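Local coordinates for protein acyltransferase (PDB 4Q38) that probably transfers long fatty acyl groups from acyl-CoA to the amino sugar of teicoplanin-type glycopeptide antibiotics, at residues W34-V48 and W87-R99. Residues are numbered along the deposited sequence; the frame is centred on the assembly and turned at random.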
ATOM      1  N   TRP A  34      -0.459 -21.347   2.154  1.00 38.52           N
ATOM      2  CA  TRP A  34      -1.271 -20.223   2.629  1.00 36.84           C
ATOM      3  C   TRP A  34      -2.683 -20.658   2.918  1.00 35.75           C
ATOM      4  O   TRP A  34      -3.245 -20.346   3.972  1.00 34.89           O
ATOM      5  CB  TRP A  34      -1.241 -19.102   1.590  1.00 36.01           C
ATOM      6  CG  TRP A  34      -2.167 -17.938   1.863  1.00 35.08           C
ATOM      7  CD1 TRP A  34      -3.271 -17.536   1.109  1.00 35.59           C
ATOM      8  CD2 TRP A  34      -2.085 -16.971   2.965  1.00 35.99           C
ATOM      9  NE1 TRP A  34      -3.862 -16.426   1.656  1.00 33.88           N
ATOM     10  CE2 TRP A  34      -3.202 -16.032   2.770  1.00 34.96           C
ATOM     11  CE3 TRP A  34      -1.232 -16.794   4.059  1.00 35.71           C
ATOM     12  CZ2 TRP A  34      -3.437 -14.977   3.640  1.00 35.07           C
ATOM     13  CZ3 TRP A  34      -1.481 -15.720   4.929  1.00 36.90           C
ATOM     14  CH2 TRP A  34      -2.559 -14.838   4.724  1.00 35.07           C
ATOM     15  N   LEU A  35      -3.261 -21.404   1.988  1.00 36.96           N
ATOM     16  CA  LEU A  35      -4.648 -21.846   2.104  1.00 37.21           C
ATOM     17  C   LEU A  35      -4.851 -22.848   3.240  1.00 38.37           C
ATOM     18  O   LEU A  35      -5.882 -22.825   3.919  1.00 40.44           O
ATOM     19  CB  LEU A  35      -5.132 -22.400   0.765  1.00 36.50           C
ATOM     20  CG  LEU A  35      -5.224 -21.339  -0.337  1.00 35.93           C
ATOM     21  CD1 LEU A  35      -5.429 -21.985  -1.697  1.00 37.78           C
ATOM     22  CD2 LEU A  35      -6.336 -20.348  -0.044  1.00 37.26           C
ATOM     23  N   THR A  36      -3.853 -23.702   3.461  1.00 39.56           N
ATOM     24  CA  THR A  36      -3.852 -24.594   4.626  1.00 40.94           C
ATOM     25  C   THR A  36      -3.819 -23.770   5.907  1.00 39.21           C
ATOM     26  O   THR A  36      -4.582 -24.026   6.844  1.00 39.95           O
ATOM     27  CB  THR A  36      -2.652 -25.564   4.582  1.00 41.82           C
ATOM     28  OG1 THR A  36      -2.749 -26.362   3.401  1.00 43.17           O
ATOM     29  CG2 THR A  36      -2.624 -26.483   5.805  1.00 41.01           C
ATOM     30  N   GLU A  37      -2.949 -22.765   5.935  1.00 40.48           N
ATOM     31  CA  GLU A  37      -2.862 -21.883   7.093  1.00 40.20           C
ATOM     32  C   GLU A  37      -4.208 -21.210   7.358  1.00 38.39           C
ATOM     33  O   GLU A  37      -4.649 -21.134   8.503  1.00 37.58           O
ATOM     34  CB  GLU A  37      -1.750 -20.843   6.921  1.00 41.77           C
ATOM     35  CG  GLU A  37      -1.475 -20.034   8.185  1.00 43.87           C
ATOM     36  CD  GLU A  37      -0.444 -18.937   7.990  1.00 44.90           C
ATOM     37  OE1 GLU A  37       0.242 -18.916   6.945  1.00 46.59           O
ATOM     38  OE2 GLU A  37      -0.317 -18.093   8.901  1.00 46.55           O
ATOM     39  N   LEU A  38      -4.867 -20.740   6.296  1.00 37.52           N
ATOM     40  CA  LEU A  38      -6.180 -20.110   6.444  1.00 36.59           C
ATOM     41  C   LEU A  38      -7.248 -21.118   6.881  1.00 36.89           C
ATOM     42  O   LEU A  38      -8.168 -20.773   7.621  1.00 36.21           O
ATOM     43  CB  LEU A  38      -6.609 -19.408   5.152  1.00 36.98           C
ATOM     44  CG  LEU A  38      -5.803 -18.192   4.664  1.00 37.46           C
ATOM     45  CD1 LEU A  38      -6.560 -17.447   3.575  1.00 36.41           C
ATOM     46  CD2 LEU A  38      -5.478 -17.244   5.805  1.00 36.24           C
ATOM     47  N   ASP A  39      -7.128 -22.358   6.418  1.00 38.41           N
ATOM     48  CA  ASP A  39      -8.053 -23.408   6.861  1.00 39.79           C
ATOM     49  C   ASP A  39      -7.922 -23.639   8.368  1.00 39.61           C
ATOM     50  O   ASP A  39      -8.925 -23.667   9.085  1.00 40.96           O
ATOM     51  CB  ASP A  39      -7.831 -24.705   6.078  1.00 38.46           C
ATOM     52  CG  ASP A  39      -8.890 -25.760   6.376  1.00 41.11           C
ATOM     53  OD1 ASP A  39     -10.082 -25.416   6.496  1.00 40.96           O
ATOM     54  OD2 ASP A  39      -8.524 -26.944   6.496  1.00 44.23           O
ATOM     55  N   GLU A  40      -6.686 -23.765   8.852  1.00 42.56           N
ATOM     56  CA  GLU A  40      -6.449 -23.950  10.289  1.00 44.33           C
ATOM     57  C   GLU A  40      -6.873 -22.748  11.135  1.00 44.38           C
ATOM     58  O   GLU A  40      -7.383 -22.914  12.244  1.00 43.13           O
ATOM     59  CB  GLU A  40      -4.998 -24.334  10.556  1.00 47.97           C
ATOM     60  CG  GLU A  40      -4.789 -25.840  10.535  1.00 53.95           C
ATOM     61  CD  GLU A  40      -3.491 -26.255   9.873  1.00 57.94           C
ATOM     62  OE1 GLU A  40      -2.489 -25.513   9.995  1.00 59.21           O
ATOM     63  OE2 GLU A  40      -3.478 -27.330   9.229  1.00 59.48           O
ATOM     64  N   LEU A  41      -6.677 -21.543  10.602  1.00 42.97           N
ATOM     65  CA  LEU A  41      -7.138 -20.321  11.265  1.00 40.86           C
ATOM     66  C   LEU A  41      -8.661 -20.270  11.410  1.00 40.86           C
ATOM     67  O   LEU A  41      -9.173 -19.849  12.447  1.00 40.56           O
ATOM     68  CB  LEU A  41      -6.649 -19.088  10.499  1.00 41.24           C
ATOM     69  CG  LEU A  41      -6.947 -17.700  11.073  1.00 41.42           C
ATOM     70  CD1 LEU A  41      -6.282 -17.475  12.429  1.00 40.96           C
ATOM     71  CD2 LEU A  41      -6.495 -16.651  10.067  1.00 40.22           C
ATOM     72  N   GLY A  42      -9.371 -20.676  10.356  1.00 39.92           N
ATOM     73  CA  GLY A  42     -10.834 -20.712  10.369  1.00 40.74           C
ATOM     74  C   GLY A  42     -11.499 -19.356  10.185  1.00 41.75           C
ATOM     75  O   GLY A  42     -10.812 -18.338  10.035  1.00 42.90           O
ATOM     76  N   PRO A  43     -12.847 -19.332  10.194  1.00 41.30           N
ATOM     77  CA  PRO A  43     -13.637 -18.107  10.074  1.00 41.56           C
ATOM     78  C   PRO A  43     -13.433 -17.159  11.257  1.00 40.65           C
ATOM     79  O   PRO A  43     -13.028 -17.606  12.332  1.00 39.50           O
ATOM     80  CB  PRO A  43     -15.086 -18.625  10.042  1.00 42.63           C
ATOM     81  CG  PRO A  43     -15.031 -19.953  10.716  1.00 43.57           C
ATOM     82  CD  PRO A  43     -13.708 -20.526  10.304  1.00 42.85           C
ATOM     83  N   PRO A  44     -13.697 -15.849  11.061  1.00 40.49           N
ATOM     84  CA  PRO A  44     -13.556 -14.881  12.150  1.00 41.46           C
ATOM     85  C   PRO A  44     -14.660 -15.043  13.199  1.00 45.15           C
ATOM     86  O   PRO A  44     -15.725 -15.580  12.891  1.00 44.18           O
ATOM     87  CB  PRO A  44     -13.721 -13.539  11.437  1.00 40.02           C
ATOM     88  CG  PRO A  44     -14.596 -13.855  10.265  1.00 39.63           C
ATOM     89  CD  PRO A  44     -14.127 -15.198   9.807  1.00 40.33           C
ATOM     90  N   ALA A  45     -14.400 -14.577  14.420  1.00 47.50           N
ATOM     91  CA  ALA A  45     -15.385 -14.627  15.498  1.00 50.20           C
ATOM     92  C   ALA A  45     -16.584 -13.747  15.155  1.00 52.92           C
ATOM     93  O   ALA A  45     -17.732 -14.177  15.270  1.00 53.90           O
ATOM     94  CB  ALA A  45     -14.757 -14.205  16.819  1.00 50.22           C
ATOM     95  N   GLU A  46     -16.307 -12.515  14.730  1.00 54.37           N
ATOM     96  CA  GLU A  46     -17.329 -11.642  14.173  1.00 54.25           C
ATOM     97  C   GLU A  46     -17.498 -12.005  12.696  1.00 51.75           C
ATOM     98  O   GLU A  46     -16.558 -11.836  11.911  1.00 48.74           O
ATOM     99  CB  GLU A  46     -16.928 -10.172  14.327  1.00 57.65           C
ATOM    100  CG  GLU A  46     -17.973  -9.168  13.851  1.00 61.35           C
ATOM    101  CD  GLU A  46     -19.183  -9.074  14.771  1.00 66.29           C
ATOM    102  OE1 GLU A  46     -20.296  -8.805  14.266  1.00 67.46           O
ATOM    103  OE2 GLU A  46     -19.029  -9.264  15.999  1.00 66.79           O
ATOM    104  N   PRO A  47     -18.691 -12.513  12.313  1.00 50.03           N
ATOM    105  CA  PRO A  47     -18.943 -12.912  10.925  1.00 48.45           C
ATOM    106  C   PRO A  47     -18.601 -11.785   9.950  1.00 45.53           C
ATOM    107  O   PRO A  47     -18.807 -10.610  10.266  1.00 44.36           O
ATOM    108  CB  PRO A  47     -20.453 -13.178  10.905  1.00 47.77           C
ATOM    109  CG  PRO A  47     -20.793 -13.523  12.313  1.00 50.10           C
ATOM    110  CD  PRO A  47     -19.898 -12.656  13.151  1.00 51.23           C
ATOM    111  N   VAL A  48     -18.062 -12.148   8.793  1.00 45.24           N
ATOM    112  CA  VAL A  48     -17.738 -11.172   7.754  1.00 46.36           C
ATOM    113  C   VAL A  48     -19.015 -10.580   7.164  1.00 47.50           C
ATOM    114  O   VAL A  48     -19.908 -11.310   6.736  1.00 46.54           O
ATOM    115  CB  VAL A  48     -16.866 -11.797   6.650  1.00 47.11           C
ATOM    116  CG1 VAL A  48     -16.905 -10.966   5.377  1.00 47.36           C
ATOM    117  CG2 VAL A  48     -15.438 -11.943   7.145  1.00 47.56           C
ATOM    118  N   TRP A  87     -16.039 -16.778  -0.981  1.00 33.15           N
ATOM    119  CA  TRP A  87     -16.489 -16.384   0.351  1.00 33.26           C
ATOM    120  C   TRP A  87     -15.660 -17.012   1.439  1.00 33.67           C
ATOM    121  O   TRP A  87     -15.296 -16.338   2.410  1.00 33.29           O
ATOM    122  CB  TRP A  87     -17.975 -16.677   0.571  1.00 33.64           C
ATOM    123  CG  TRP A  87     -18.547 -15.806   1.663  1.00 32.35           C
ATOM    124  CD1 TRP A  87     -18.655 -16.106   3.017  1.00 32.84           C
ATOM    125  CD2 TRP A  87     -19.060 -14.435   1.534  1.00 33.65           C
ATOM    126  NE1 TRP A  87     -19.201 -15.054   3.713  1.00 33.95           N
ATOM    127  CE2 TRP A  87     -19.462 -14.017   2.885  1.00 34.12           C
ATOM    128  CE3 TRP A  87     -19.228 -13.543   0.472  1.00 34.07           C
ATOM    129  CZ2 TRP A  87     -20.016 -12.764   3.137  1.00 34.56           C
ATOM    130  CZ3 TRP A  87     -19.791 -12.281   0.740  1.00 34.11           C
ATOM    131  CH2 TRP A  87     -20.173 -11.905   2.041  1.00 34.40           C
ATOM    132  N   TRP A  88     -15.353 -18.299   1.283  1.00 33.58           N
ATOM    133  CA  TRP A  88     -14.478 -19.027   2.209  1.00 34.75           C
ATOM    134  C   TRP A  88     -13.185 -18.276   2.406  1.00 34.41           C
ATOM    135  O   TRP A  88     -12.733 -18.068   3.539  1.00 32.42           O
ATOM    136  CB  TRP A  88     -14.195 -20.418   1.651  1.00 35.57           C
ATOM    137  CG  TRP A  88     -13.358 -21.331   2.525  1.00 36.70           C
ATOM    138  CD1 TRP A  88     -13.818 -22.284   3.436  1.00 37.62           C
ATOM    139  CD2 TRP A  88     -11.888 -21.444   2.565  1.00 36.90           C
ATOM    140  NE1 TRP A  88     -12.772 -22.942   4.025  1.00 37.56           N
ATOM    141  CE2 TRP A  88     -11.587 -22.490   3.553  1.00 36.80           C
ATOM    142  CE3 TRP A  88     -10.830 -20.803   1.912  1.00 36.16           C
ATOM    143  CZ2 TRP A  88     -10.280 -22.861   3.861  1.00 37.19           C
ATOM    144  CZ3 TRP A  88      -9.517 -21.183   2.233  1.00 36.49           C
ATOM    145  CH2 TRP A  88      -9.250 -22.190   3.182  1.00 37.36           C
ATOM    146  N   LEU A  89     -12.600 -17.845   1.294  1.00 32.54           N
ATOM    147  CA  LEU A  89     -11.318 -17.134   1.287  1.00 31.55           C
ATOM    148  C   LEU A  89     -11.415 -15.713   1.851  1.00 30.94           C
ATOM    149  O   LEU A  89     -10.512 -15.258   2.551  1.00 31.05           O
ATOM    150  CB  LEU A  89     -10.763 -17.098  -0.131  1.00 30.29           C
ATOM    151  CG  LEU A  89      -9.324 -16.616  -0.283  1.00 30.58           C
ATOM    152  CD1 LEU A  89      -8.370 -17.578   0.408  1.00 30.83           C
ATOM    153  CD2 LEU A  89      -8.990 -16.474  -1.753  1.00 29.88           C
ATOM    154  N   LEU A  90     -12.507 -15.025   1.541  1.00 30.24           N
ATOM    155  CA  LEU A  90     -12.766 -13.685   2.057  1.00 31.14           C
ATOM    156  C   LEU A  90     -12.840 -13.648   3.586  1.00 32.07           C
ATOM    157  O   LEU A  90     -12.269 -12.760   4.213  1.00 30.48           O
ATOM    158  CB  LEU A  90     -14.057 -13.125   1.454  1.00 30.54           C
ATOM    159  CG  LEU A  90     -14.630 -11.828   2.026  1.00 31.62           C
ATOM    160  CD1 LEU A  90     -13.721 -10.640   1.732  1.00 29.38           C
ATOM    161  CD2 LEU A  90     -16.032 -11.602   1.471  1.00 33.14           C
ATOM    162  N   GLU A  91     -13.548 -14.610   4.173  1.00 31.52           N
ATOM    163  CA  GLU A  91     -13.683 -14.712   5.626  1.00 33.37           C
ATOM    164  C   GLU A  91     -12.341 -14.926   6.312  1.00 31.06           C
ATOM    165  O   GLU A  91     -12.023 -14.249   7.289  1.00 31.56           O
ATOM    166  CB  GLU A  91     -14.589 -15.890   6.000  1.00 36.03           C
ATOM    167  CG  GLU A  91     -16.052 -15.703   5.661  1.00 39.76           C
ATOM    168  CD  GLU A  91     -16.895 -16.848   6.179  1.00 42.46           C
ATOM    169  OE1 GLU A  91     -16.623 -18.015   5.815  1.00 41.29           O
ATOM    170  OE2 GLU A  91     -17.834 -16.572   6.947  1.00 45.65           O
ATOM    171  N   ARG A  92     -11.580 -15.889   5.802  1.00 30.86           N
ATOM    172  CA  ARG A  92     -10.304 -16.286   6.398  1.00 31.97           C
ATOM    173  C   ARG A  92      -9.187 -15.265   6.163  1.00 30.70           C
ATOM    174  O   ARG A  92      -8.342 -15.075   7.027  1.00 29.19           O
ATOM    175  CB  ARG A  92      -9.889 -17.676   5.916  1.00 32.36           C
ATOM    176  CG  ARG A  92     -10.664 -18.771   6.634  1.00 34.34           C
ATOM    177  CD  ARG A  92     -10.974 -19.967   5.758  1.00 35.64           C
ATOM    178  NE  ARG A  92     -11.967 -20.827   6.414  1.00 35.91           N
ATOM    179  CZ  ARG A  92     -13.288 -20.664   6.333  1.00 36.16           C
ATOM    180  NH1 ARG A  92     -13.806 -19.689   5.598  1.00 33.13           N
ATOM    181  NH2 ARG A  92     -14.103 -21.493   6.986  1.00 36.61           N
ATOM    182  N   THR A  93      -9.203 -14.616   5.005  1.00 29.55           N
ATOM    183  CA  THR A  93      -8.224 -13.569   4.690  1.00 29.66           C
ATOM    184  C   THR A  93      -8.456 -12.373   5.609  1.00 28.97           C
ATOM    185  O   THR A  93      -7.507 -11.798   6.161  1.00 28.61           O
ATOM    186  CB  THR A  93      -8.307 -13.156   3.205  1.00 28.85           C
ATOM    187  OG1 THR A  93      -7.997 -14.288   2.394  1.00 30.82           O
ATOM    188  CG2 THR A  93      -7.310 -12.037   2.872  1.00 27.76           C
ATOM    189  N   HIS A  94      -9.724 -12.012   5.782  1.00 30.63           N
ATOM    190  CA  HIS A  94     -10.094 -11.006   6.765  1.00 30.38           C
ATOM    191  C   HIS A  94      -9.553 -11.374   8.126  1.00 30.31           C
ATOM    192  O   HIS A  94      -8.934 -10.549   8.802  1.00 28.39           O
ATOM    193  CB  HIS A  94     -11.601 -10.831   6.819  1.00 29.97           C
ATOM    194  CG  HIS A  94     -12.081 -10.129   8.065  1.00 30.44           C
ATOM    195  ND1 HIS A  94     -12.036  -8.791   8.208  1.00 28.59           N
ATOM    196  CD2 HIS A  94     -12.614 -10.634   9.253  1.00 30.81           C
ATOM    197  CE1 HIS A  94     -12.516  -8.453   9.422  1.00 29.30           C
ATOM    198  NE2 HIS A  94     -12.874  -9.580  10.059  1.00 30.48           N
ATOM    199  N   HIS A  95      -9.788 -12.619   8.532  1.00 30.73           N
ATOM    200  CA  HIS A  95      -9.326 -13.124   9.829  1.00 31.59           C
ATOM    201  C   HIS A  95      -7.817 -13.084   9.955  1.00 30.22           C
ATOM    202  O   HIS A  95      -7.293 -12.663  10.982  1.00 28.88           O
ATOM    203  CB  HIS A  95      -9.869 -14.533  10.065  1.00 32.86           C
ATOM    204  CG  HIS A  95      -9.741 -15.021  11.492  1.00 35.62           C
ATOM    205  ND1 HIS A  95      -9.979 -16.308  11.839  1.00 36.41           N
ATOM    206  CD2 HIS A  95      -9.388 -14.353  12.671  1.00 36.03           C
ATOM    207  CE1 HIS A  95      -9.786 -16.454  13.171  1.00 37.07           C
ATOM    208  NE2 HIS A  95      -9.419 -15.261  13.674  1.00 37.06           N
ATOM    209  N   ALA A  96      -7.116 -13.498   8.901  1.00 29.56           N
ATOM    210  CA  ALA A  96      -5.653 -13.507   8.885  1.00 30.39           C
ATOM    211  C   ALA A  96      -5.047 -12.112   9.031  1.00 30.52           C
ATOM    212  O   ALA A  96      -3.899 -11.974   9.454  1.00 30.61           O
ATOM    213  CB  ALA A  96      -5.132 -14.187   7.625  1.00 29.71           C
ATOM    214  N   ILE A  97      -5.818 -11.084   8.677  1.00 29.36           N
ATOM    215  CA  ILE A  97      -5.388  -9.691   8.865  1.00 28.53           C
ATOM    216  C   ILE A  97      -5.692  -9.172  10.276  1.00 28.99           C
ATOM    217  O   ILE A  97      -4.788  -8.670  10.965  1.00 28.65           O
ATOM    218  CB  ILE A  97      -5.967  -8.756   7.773  1.00 28.40           C
ATOM    219  CG1 ILE A  97      -5.434  -9.170   6.392  1.00 26.68           C
ATOM    220  CG2 ILE A  97      -5.604  -7.291   8.069  1.00 27.82           C
ATOM    221  CD1 ILE A  97      -6.111  -8.478   5.225  1.00 28.82           C
ATOM    222  N   VAL A  98      -6.943  -9.305  10.722  1.00 27.70           N
ATOM    223  CA  VAL A  98      -7.346  -8.745  12.026  1.00 27.80           C
ATOM    224  C   VAL A  98      -6.678  -9.424  13.229  1.00 29.03           C
ATOM    225  O   VAL A  98      -6.573  -8.820  14.299  1.00 28.89           O
ATOM    226  CB  VAL A  98      -8.873  -8.701  12.232  1.00 29.93           C
ATOM    227  CG1 VAL A  98      -9.514  -7.757  11.225  1.00 29.57           C
ATOM    228  CG2 VAL A  98      -9.488 -10.098  12.153  1.00 30.62           C
ATOM    229  N   ARG A  99      -6.208 -10.658  13.040  1.00 28.54           N
ATOM    230  CA  ARG A  99      -5.451 -11.359  14.078  1.00 30.88           C
ATOM    231  C   ARG A  99      -4.140 -10.622  14.394  1.00 31.55           C
ATOM    232  O   ARG A  99      -3.562 -10.805  15.470  1.00 31.34           O
ATOM    233  CB  ARG A  99      -5.165 -12.808  13.664  1.00 32.20           C
ATOM    234  CG  ARG A  99      -4.189 -12.945  12.512  1.00 34.30           C
ATOM    235  CD  ARG A  99      -3.762 -14.380  12.266  1.00 37.92           C
ATOM    236  NE  ARG A  99      -2.965 -14.506  11.041  1.00 39.63           N
ATOM    237  CZ  ARG A  99      -2.510 -15.663  10.559  1.00 43.67           C
ATOM    238  NH1 ARG A  99      -2.767 -16.798  11.194  1.00 45.66           N
ATOM    239  NH2 ARG A  99      -1.800 -15.690   9.436  1.00 44.30           N
TER
HETATM  240  O   HOH W   1      -6.029 -14.973   0.618  1.00 31.03           O
HETATM  241  O   HOH W   2     -11.545 -23.213   7.863  1.00 46.50           O
HETATM  242  O   HOH W   3     -19.898 -14.241   6.559  1.00 51.53           O
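In the helical N-terminal half of the acyltransferase, helix 34-41 crosses helix 87-98 at 80°, and the loop that follows Leu41 runs on across helix 87-98. Leu38 is the knob at the crossing, set among Leu89, Arg92, Thr93 and Ala96; its CD2 lies 3.6 Å from Ala96 CB and its CD1 faces Leu89 CD1. Beyond the helix, at Gly42, which has positive phi, His95 takes hold of the turn. With its CG turned anti to the backbone N (chi1 -166°), the imidazole stands between Leu41 and Pro44, taking a CH-pi contact from Leu41 CG on one face and from Pro44 CA on the other. Its ND1 donates almost straight to Gly42 O (2.8 Å, 178°), in the ring plane but from above the carbonyl plane. The Arg92 guanidinium is layered between the Trp88 indole and the Gly42-Pro43 peptide, while its NH1 bonds Trp88 O at 2.8 Å. Arg92 NE reaches Asp39 O through a water. Near the C-terminal end of segment 87-99, Arg99 NH2 forms a salt bridge to Glu37 OE2 (2.9 Å), and Arg109 pairs with Glu37 OE1. Farther along, Val48 CG2 packs on Glu91 CA at 3.6 Å. The bond to a carbonyl oxygen requires a proton on His95 ND1, and the two covered faces and this bond together fix the rotation of its ring and tie the turn to the helix.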